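Local coordinates for uncharacterized protein (Bacteroides cellulosilyticus, PDB 5JVK) that probably hydrolyses O-glycosidic bonds in carbohydrates, as a family 39 glycoside hydrolase from a gut symbiont, at residues 423-426 against 430-433; 361-366 against 444-449; 137-142 against 179-184. One frame throughout, in Å; residues are numbered along the deposited sequence.

Contact 1. Residues 423-426 against 430-433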
loop_
_atom_site.group_PDB
_atom_site.type_symbol
_atom_site.label_atom_id
_atom_site.label_comp_id
_atom_site.label_asym_id
_atom_site.label_seq_id
_atom_site.Cartn_x
_atom_site.Cartn_y
_atom_site.Cartn_z
ATOM N N THR A 423 -16.595 -6.059 17.267
ATOM C CA THR A 423 -17.520 -5.475 16.302
ATOM C C THR A 423 -18.706 -4.903 17.078
ATOM O O THR A 423 -19.526 -5.659 17.603
ATOM C CB THR A 423 -18.022 -6.514 15.278
ATOM O OG1 THR A 423 -16.907 -7.124 14.618
ATOM C CG2 THR A 423 -18.919 -5.862 14.231
ATOM N N LEU A 424 -18.779 -3.574 17.172
ATOM C CA LEU A 424 -19.946 -2.897 17.758
ATOM C C LEU A 424 -21.138 -2.912 16.798
ATOM O O LEU A 424 -22.276 -3.095 17.227
ATOM C CB LEU A 424 -19.623 -1.453 18.163
ATOM C CG LEU A 424 -18.876 -1.248 19.489
ATOM C CD1 LEU A 424 -17.444 -1.758 19.413
ATOM C CD2 LEU A 424 -18.881 0.220 19.897
ATOM N N LEU A 425 -20.868 -2.701 15.509
ATOM C CA LEU A 425 -21.895 -2.706 14.463
ATOM C C LEU A 425 -21.301 -3.240 13.164
ATOM O O LEU A 425 -20.137 -2.984 12.861
ATOM C CB LEU A 425 -22.439 -1.291 14.248
ATOM C CG LEU A 425 -23.560 -1.081 13.223
ATOM C CD1 LEU A 425 -24.844 -1.792 13.632
ATOM C CD2 LEU A 425 -23.810 0.409 13.033
ATOM N N ASP A 426 -22.112 -3.968 12.401
ATOM C CA ASP A 426 -21.670 -4.622 11.172
ATOM C C ASP A 426 -22.730 -4.418 10.091
ATOM O O ASP A 426 -23.812 -3.901 10.371
ATOM C CB ASP A 426 -21.449 -6.118 11.446
ATOM C CG ASP A 426 -20.402 -6.752 10.537
ATOM O OD1 ASP A 426 -20.095 -6.202 9.455
ATOM O OD2 ASP A 426 -19.881 -7.822 10.915
ATOM N N LYS A 430 -20.438 0.152 9.711
ATOM C CA LYS A 430 -19.430 -0.556 10.500
ATOM C C LYS A 430 -19.000 0.312 11.661
ATOM O O LYS A 430 -18.729 1.490 11.469
ATOM C CB LYS A 430 -18.188 -0.864 9.653
ATOM C CG LYS A 430 -18.060 -2.295 9.157
ATOM C CD LYS A 430 -18.858 -2.539 7.895
ATOM C CE LYS A 430 -18.390 -3.800 7.196
ATOM N NZ LYS A 430 -19.187 -4.046 5.967
ATOM N N VAL A 431 -18.941 -0.275 12.855
ATOM C CA VAL A 431 -18.278 0.335 14.011
ATOM C C VAL A 431 -17.406 -0.748 14.646
ATOM O O VAL A 431 -17.924 -1.745 15.148
ATOM C CB VAL A 431 -19.276 0.907 15.043
ATOM C CG1 VAL A 431 -18.528 1.597 16.182
ATOM C CG2 VAL A 431 -20.231 1.892 14.377
ATOM N N LEU A 432 -16.091 -0.547 14.605
ATOM C CA LEU A 432 -15.116 -1.567 14.991
ATOM C C LEU A 432 -14.177 -1.007 16.048
ATOM O O LEU A 432 -13.796 0.157 15.972
ATOM C CB LEU A 432 -14.295 -1.994 13.771
ATOM C CG LEU A 432 -15.033 -2.315 12.471
ATOM C CD1 LEU A 432 -14.037 -2.489 11.336
ATOM C CD2 LEU A 432 -15.891 -3.559 12.638
ATOM N N ALA A 433 -13.802 -1.842 17.017
ATOM C CA ALA A 433 -12.885 -1.456 18.097
ATOM C C ALA A 433 -11.538 -2.158 17.939
ATOM O O ALA A 433 -11.484 -3.354 17.650
ATOM C CB ALA A 433 -13.494 -1.796 19.446
#

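Contact 2. Residues 361-366 against 444-449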
loop_
_atom_site.group_PDB
_atom_site.type_symbol
_atom_site.label_atom_id
_atom_site.label_comp_id
_atom_site.label_asym_id
_atom_site.label_seq_id
_atom_site.Cartn_x
_atom_site.Cartn_y
_atom_site.Cartn_z
ATOM N N TYR A 361 -7.115 -1.677 4.975
ATOM C CA TYR A 361 -6.199 -1.924 6.094
ATOM C C TYR A 361 -6.927 -2.091 7.430
ATOM O O TYR A 361 -6.488 -2.869 8.280
ATOM C CB TYR A 361 -5.120 -0.839 6.166
ATOM C CG TYR A 361 -4.143 -0.925 5.014
ATOM C CD1 TYR A 361 -3.290 -2.017 4.890
ATOM C CD2 TYR A 361 -4.080 0.070 4.038
ATOM C CE1 TYR A 361 -2.396 -2.115 3.838
ATOM C CE2 TYR A 361 -3.186 -0.018 2.977
ATOM C CZ TYR A 361 -2.344 -1.115 2.883
ATOM O OH TYR A 361 -1.452 -1.225 1.844
ATOM N N LEU A 362 -8.043 -1.384 7.601
ATOM C CA LEU A 362 -8.894 -1.558 8.779
ATOM C C LEU A 362 -9.568 -2.930 8.791
ATOM O O LEU A 362 -9.565 -3.608 9.820
ATOM C CB LEU A 362 -9.937 -0.440 8.873
ATOM C CG LEU A 362 -9.359 0.941 9.201
ATOM C CD1 LEU A 362 -10.342 2.047 8.844
ATOM C CD2 LEU A 362 -8.951 1.041 10.663
ATOM N N LEU A 363 -10.129 -3.342 7.655
ATOM C CA LEU A 363 -10.713 -4.686 7.534
ATOM C C LEU A 363 -9.653 -5.802 7.559
ATOM O O LEU A 363 -9.907 -6.882 8.095
ATOM C CB LEU A 363 -11.578 -4.802 6.274
ATOM C CG LEU A 363 -12.879 -3.992 6.275
ATOM C CD1 LEU A 363 -13.481 -3.948 4.877
ATOM C CD2 LEU A 363 -13.891 -4.547 7.266
ATOM N N SER A 364 -8.479 -5.545 6.984
ATOM C CA SER A 364 -7.375 -6.517 7.014
ATOM C C SER A 364 -6.924 -6.823 8.448
ATOM O O SER A 364 -6.779 -7.988 8.817
ATOM C CB SER A 364 -6.193 -6.027 6.176
ATOM O OG SER A 364 -5.073 -6.882 6.310
ATOM N N ARG A 365 -6.726 -5.778 9.249
ATOM C CA ARG A 365 -6.383 -5.935 10.665
ATOM C C ARG A 365 -7.518 -6.592 11.462
ATOM O O ARG A 365 -7.260 -7.394 12.363
ATOM C CB ARG A 365 -6.015 -4.578 11.282
ATOM C CG ARG A 365 -5.393 -4.633 12.677
ATOM C CD ARG A 365 -3.976 -5.189 12.674
ATOM N NE ARG A 365 -3.041 -4.329 11.949
ATOM C CZ ARG A 365 -2.510 -3.193 12.410
ATOM N NH1 ARG A 365 -2.812 -2.723 13.619
ATOM N NH2 ARG A 365 -1.666 -2.507 11.645
ATOM N N ARG A 366 -8.765 -6.251 11.135
ATOM C CA ARG A 366 -9.940 -6.863 11.780
ATOM C C ARG A 366 -9.909 -8.383 11.665
ATOM O O ARG A 366 -10.035 -9.085 12.667
ATOM C CB ARG A 366 -11.229 -6.328 11.160
ATOM C CG ARG A 366 -12.511 -6.815 11.821
ATOM C CD ARG A 366 -13.693 -6.612 10.898
ATOM N NE ARG A 366 -14.937 -7.104 11.481
ATOM C CZ ARG A 366 -16.087 -7.256 10.821
ATOM N NH1 ARG A 366 -16.187 -6.975 9.519
ATOM N NH2 ARG A 366 -17.155 -7.705 11.473
ATOM N N THR A 444 -13.278 2.778 14.983
ATOM C CA THR A 444 -13.432 3.330 13.634
ATOM C C THR A 444 -14.863 3.124 13.171
ATOM O O THR A 444 -15.495 2.139 13.544
ATOM C CB THR A 444 -12.445 2.730 12.609
ATOM O OG1 THR A 444 -12.592 3.415 11.359
ATOM C CG2 THR A 444 -12.670 1.232 12.393
ATOM N N ALA A 445 -15.365 4.051 12.360
ATOM C CA ALA A 445 -16.741 3.982 11.879
ATOM C C ALA A 445 -16.871 4.517 10.461
ATOM O O ALA A 445 -16.300 5.553 10.127
ATOM C CB ALA A 445 -17.668 4.739 12.815
ATOM N N TRP A 446 -17.618 3.791 9.634
ATOM C CA TRP A 446 -17.916 4.210 8.271
ATOM C C TRP A 446 -19.215 3.575 7.790
ATOM O O TRP A 446 -19.735 2.649 8.418
ATOM C CB TRP A 446 -16.755 3.863 7.321
ATOM C CG TRP A 446 -16.585 2.399 6.970
ATOM C CD1 TRP A 446 -17.227 1.713 5.983
ATOM C CD2 TRP A 446 -15.684 1.467 7.580
ATOM N NE1 TRP A 446 -16.798 0.412 5.949
ATOM C CE2 TRP A 446 -15.853 0.231 6.922
ATOM C CE3 TRP A 446 -14.758 1.555 8.630
ATOM C CZ2 TRP A 446 -15.127 -0.912 7.272
ATOM C CZ3 TRP A 446 -14.033 0.414 8.977
ATOM C CH2 TRP A 446 -14.225 -0.802 8.299
ATOM N N THR A 447 -19.722 4.084 6.672
ATOM C CA THR A 447 -20.885 3.510 6.006
ATOM C C THR A 447 -20.504 3.105 4.587
ATOM O O THR A 447 -19.673 3.757 3.952
ATOM C CB THR A 447 -22.097 4.476 5.993
ATOM O OG1 THR A 447 -23.214 3.838 5.357
ATOM C CG2 THR A 447 -21.797 5.794 5.273
ATOM N N THR A 448 -21.110 2.020 4.107
ATOM C CA THR A 448 -20.986 1.608 2.711
ATOM C C THR A 448 -21.886 2.435 1.773
ATOM O O THR A 448 -21.692 2.416 0.559
ATOM C CB THR A 448 -21.308 0.110 2.541
ATOM O OG1 THR A 448 -22.623 -0.169 3.039
ATOM C CG2 THR A 448 -20.294 -0.735 3.298
ATOM N N LYS A 449 -22.863 3.152 2.330
ATOM C CA LYS A 449 -23.783 3.959 1.522
ATOM C C LYS A 449 -23.095 5.214 0.981
ATOM O O LYS A 449 -22.557 6.012 1.751
ATOM C CB LYS A 449 -25.030 4.330 2.333
ATOM C CG LYS A 449 -25.910 3.126 2.639
ATOM C CD LYS A 449 -26.969 3.414 3.690
ATOM C CE LYS A 449 -28.031 4.381 3.193
ATOM N NZ LYS A 449 -29.282 4.276 3.996
#

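Contact 3. Residues 137-142 against 179-184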
loop_
_atom_site.group_PDB
_atom_site.type_symbol
_atom_site.label_atom_id
_atom_site.label_comp_id
_atom_site.label_asym_id
_atom_site.label_seq_id
_atom_site.Cartn_x
_atom_site.Cartn_y
_atom_site.Cartn_z
ATOM N N LEU A 137 12.530 -7.644 -9.704
ATOM C CA LEU A 137 13.893 -7.968 -10.077
ATOM C C LEU A 137 13.821 -8.950 -11.240
ATOM O O LEU A 137 13.270 -10.042 -11.099
ATOM C CB LEU A 137 14.649 -8.561 -8.885
ATOM C CG LEU A 137 16.159 -8.807 -9.021
ATOM C CD1 LEU A 137 16.461 -10.039 -9.865
ATOM C CD2 LEU A 137 16.873 -7.584 -9.582
ATOM N N ALA A 138 14.374 -8.552 -12.383
ATOM C CA ALA A 138 14.344 -9.376 -13.583
ATOM C C ALA A 138 15.479 -10.398 -13.554
ATOM O O ALA A 138 16.637 -10.037 -13.333
ATOM C CB ALA A 138 14.452 -8.500 -14.821
ATOM N N TRP A 139 15.130 -11.667 -13.762
ATOM C CA TRP A 139 16.098 -12.757 -13.962
ATOM C C TRP A 139 17.079 -12.404 -15.088
ATOM O O TRP A 139 18.289 -12.581 -14.945
ATOM C CB TRP A 139 15.331 -14.054 -14.270
ATOM C CG TRP A 139 16.140 -15.303 -14.529
ATOM C CD1 TRP A 139 17.460 -15.520 -14.247
ATOM C CD2 TRP A 139 15.645 -16.528 -15.085
ATOM N NE1 TRP A 139 17.821 -16.793 -14.619
ATOM C CE2 TRP A 139 16.726 -17.433 -15.136
ATOM C CE3 TRP A 139 14.393 -16.942 -15.561
ATOM C CZ2 TRP A 139 16.593 -18.733 -15.638
ATOM C CZ3 TRP A 139 14.260 -18.233 -16.061
ATOM C CH2 TRP A 139 15.357 -19.112 -16.098
ATOM N N GLU A 140 16.532 -11.886 -16.186
ATOM C CA GLU A 140 17.304 -11.323 -17.307
ATOM C C GLU A 140 18.444 -10.393 -16.863
ATOM O O GLU A 140 19.581 -10.537 -17.316
ATOM C CB GLU A 140 16.350 -10.569 -18.246
ATOM C CG GLU A 140 16.952 -10.092 -19.558
ATOM C CD GLU A 140 15.894 -9.614 -20.540
ATOM O OE1 GLU A 140 14.950 -10.385 -20.827
ATOM O OE2 GLU A 140 16.005 -8.468 -21.028
ATOM N N HIS A 141 18.131 -9.456 -15.971
ATOM C CA HIS A 141 19.114 -8.488 -15.474
ATOM C C HIS A 141 20.132 -9.080 -14.485
ATOM O O HIS A 141 21.267 -8.603 -14.428
ATOM C CB HIS A 141 18.413 -7.271 -14.851
ATOM C CG HIS A 141 17.591 -6.479 -15.823
ATOM N ND1 HIS A 141 16.477 -5.760 -15.445
ATOM C CD2 HIS A 141 17.716 -6.299 -17.160
ATOM C CE1 HIS A 141 15.957 -5.164 -16.504
ATOM N NE2 HIS A 141 16.689 -5.477 -17.558
ATOM N N VAL A 142 19.740 -10.100 -13.717
ATOM C CA VAL A 142 20.667 -10.760 -12.774
ATOM C C VAL A 142 21.648 -11.712 -13.473
ATOM O O VAL A 142 22.815 -11.776 -13.083
ATOM C CB VAL A 142 19.918 -11.454 -11.596
ATOM C CG1 VAL A 142 20.690 -12.631 -10.998
ATOM C CG2 VAL A 142 19.650 -10.435 -10.503
ATOM N N ILE A 179 17.688 -14.790 -23.183
ATOM C CA ILE A 179 19.056 -14.457 -23.608
ATOM C C ILE A 179 20.044 -15.529 -23.123
ATOM O O ILE A 179 20.842 -16.040 -23.911
ATOM C CB ILE A 179 19.486 -13.045 -23.118
ATOM C CG1 ILE A 179 18.626 -11.959 -23.788
ATOM C CG2 ILE A 179 20.963 -12.782 -23.420
ATOM C CD1 ILE A 179 18.675 -10.609 -23.103
ATOM N N ALA A 180 19.975 -15.867 -21.838
ATOM C CA ALA A 180 20.848 -16.886 -21.246
ATOM C C ALA A 180 20.455 -18.307 -21.653
ATOM O O ALA A 180 21.317 -19.102 -22.034
ATOM C CB ALA A 180 20.855 -16.760 -19.730
ATOM N N TYR A 181 19.160 -18.615 -21.565
ATOM C CA TYR A 181 18.633 -19.963 -21.824
ATOM C C TYR A 181 17.594 -19.931 -22.953
ATOM O O TYR A 181 16.392 -20.024 -22.692
ATOM C CB TYR A 181 18.012 -20.544 -20.545
ATOM C CG TYR A 181 18.971 -20.624 -19.381
ATOM C CD1 TYR A 181 19.673 -21.797 -19.102
ATOM C CD2 TYR A 181 19.182 -19.521 -18.557
ATOM C CE1 TYR A 181 20.558 -21.867 -18.032
ATOM C CE2 TYR A 181 20.063 -19.579 -17.490
ATOM C CZ TYR A 181 20.750 -20.751 -17.229
ATOM O OH TYR A 181 21.622 -20.809 -16.166
ATOM N N PRO A 182 18.050 -19.813 -24.219
ATOM C CA PRO A 182 17.105 -19.726 -25.345
ATOM C C PRO A 182 16.259 -20.986 -25.593
ATOM O O PRO A 182 15.190 -20.884 -26.197
ATOM C CB PRO A 182 18.011 -19.420 -26.547
ATOM C CG PRO A 182 19.353 -19.931 -26.157
ATOM C CD PRO A 182 19.455 -19.753 -24.673
ATOM N N ASN A 183 16.727 -22.147 -25.131
ATOM C CA ASN A 183 15.966 -23.403 -25.222
ATOM C C ASN A 183 15.058 -23.672 -24.010
ATOM O O ASN A 183 14.345 -24.675 -23.988
ATOM C CB ASN A 183 16.927 -24.587 -25.393
ATOM C CG ASN A 183 17.819 -24.449 -26.615
ATOM O OD1 ASN A 183 17.356 -24.086 -27.700
ATOM N ND2 ASN A 183 19.105 -24.741 -26.447
ATOM N N GLY A 184 15.072 -22.781 -23.016
ATOM C CA GLY A 184 14.384 -23.012 -21.744
ATOM C C GLY A 184 12.884 -22.763 -21.685
ATOM O O GLY A 184 12.245 -23.136 -20.698
#

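Contact 1. Residues 423-426 against 430-433
The carbonyl oxygen of Val431 is gripped by two successive amides of the facing strand, and this double hold makes the hairpin a worked example of the classic beta bulge. Leu425 N gives the sounder bond to Val431 O, 3.1 Å long with 163° at the hydrogen, and it arrives in the carbonyl plane on a lone pair. Leu424 N comes as near as 2.9 Å to Val431 O, but its bond is bent and weak. The return bond runs from Val431 N to Leu425 O at 3.0 Å; it is nearly straight at the hydrogen, although the donor stands above the carbonyl plane. The extra residue shifts the register by one between the antiparallel pairs Thr423-Leu432 and Leu425-Val431, so that Leu424 and Leu425 both face the one valine.

Val431 fills the angle between them. Its CG1, anti to the backbone N (chi1 -177°), meets Leu424 CB at 3.8 Å, while CG2 turns the other way to Leu425 CB at 3.9 Å. An alanine here would lose both branches and would probably leave each leucine with less apolar contact and open a gap beside the bulge. Farther along, Leu424 CD1 rests on Ala433 CB at 4.0 Å. On the sheet face of Thr423 and Leu432, the two side chains run side by side, with methyl CG2 of Thr423 against CD2 of Leu432.

Asp426 and Lys430 approach each other but form no salt bridge: Asp426 is paired with Arg366 and Lys430 with Asp297. Strand 419-425 is an outermost strand of a six-stranded antiparallel sheet, and strand 429-436 separates it from strand 439-447. Ile455 of strand 453-458 touches both Leu425 and Val431, whereas Leu432 leans on Thr444 and Trp446.

Contact 2. Residues 361-366 against 444-449
Leu362 and Leu363 set CG beside the backbone N, each with chi1 -69°, while Trp446 holds its CG between the backbone N and the carbonyl carbon (chi1 73°); these settings bring the leucine methyls and the indole together where a helix faces a beta-sheet. Leu363 approaches the six-membered part of the indole at its edge. Its CD2 lies near the ring plane, 3.8 Å from Trp446 CZ2, and its CG is close to CZ2 and CH2. Leu362 slides past the ring in the opposite direction and touches it obliquely, with CD1 placed 4.0 Å from Trp446 CZ3. The two neighbouring leucines thus both meet the far rim of the six-membered ring.

Leu362 also meets Thr444 tip to tip. The distance from Leu362 CD1 to Thr444 OG1 is 3.6 Å, and the other methyl, CD2, lies 4.1 Å from Thr444 CG2. Both branches of Thr444 are thus turned to the leucine. The hydroxyl is not stranded among hydrocarbon, because it is hydrogen-bonded to Gln494 O. The polar end of the indole is likewise satisfied: Trp446 NE1 bonds to Asp297, a hydrogen bond that would help to fix the turn of the ring.

No hydrogen bond crosses this buried contact; it is held by apolar contacts between the helix and the strand. The axes of 361-366 and 444-447 pass 11.1 Å apart, their directions at 121°. Just beyond, an ST turn ends segment 444-449, Thr447 OG1 accepting from Lys449 N. In the chain, helix 350-366 comes between the seventh and eighth strands of the eight-stranded parallel barrel, whereas strand 439-447 belongs to the antiparallel sheet that follows it. Val411 and Leu415 of helix 403-415 adjoin Leu362, and Leu432 of strand 429-436 flanks Trp446.

Contact 3. Residues 137-142 against 179-184
Two beta-alpha connections at the carboxy-terminal ends of neighbouring barrel strands meet through Trp139 and Tyr181. Trp139 opens the short helix 139-142 directly after strand 132-138, with Ala138 at the N-cap position; Tyr181 belongs to the loop after strand 168-174. Trp139 CZ2 stands 4.0 Å from both Tyr181 CD2 and Tyr181 CE2, while the side chains cross at about a right angle. The ring planes are inclined by 35° and the ring centres, taking the six-membered ring of Trp139, are 5.9 Å apart, so the rings meet obliquely.

In eight-stranded beta/alpha barrels of glycoside hydrolases this end of the barrel carries the substrate-binding site, and the contact lies among the connections that follow its second and third strands. Glu143 bridges the aromatic pair, its carboxylate hydrogen-bonded through OE1 to Trp139 NE1 and through OE2 to Tyr181 OH, so each ring is tethered at its polar atom. Towards the surface, Ile179 CD1 lies across the end of Glu140, 3.9 Å from Glu140 CD. The glutamate reaches it through an extended chain, CG anti to the backbone N (chi1 -172°). From Tyr181 to Gly184 the loop closes in a type I turn, Gly184 N bonding to Tyr181 O.

Followed from the N terminus, contact 3 comes first: it closes a loop of 36 residues between 142 and 179, all within the barrel, and is complete before the others begin. Contact 2 then closes a longer loop, with 77 residues between 366 and 444, tying a barrel helix to the antiparallel sheet. Contact 1 falls within that span and closes a tight hairpin, with three residues between its segments, at one border of the same sheet. The loops do not cross. Contacts 1 and 2 have centres about 8 Å apart and are joined by the salt bridge of Arg366 with Asp426; contact 3 lies across the chain's centre, about 43 Å from contact 2 and 50 Å from contact 1 between centres.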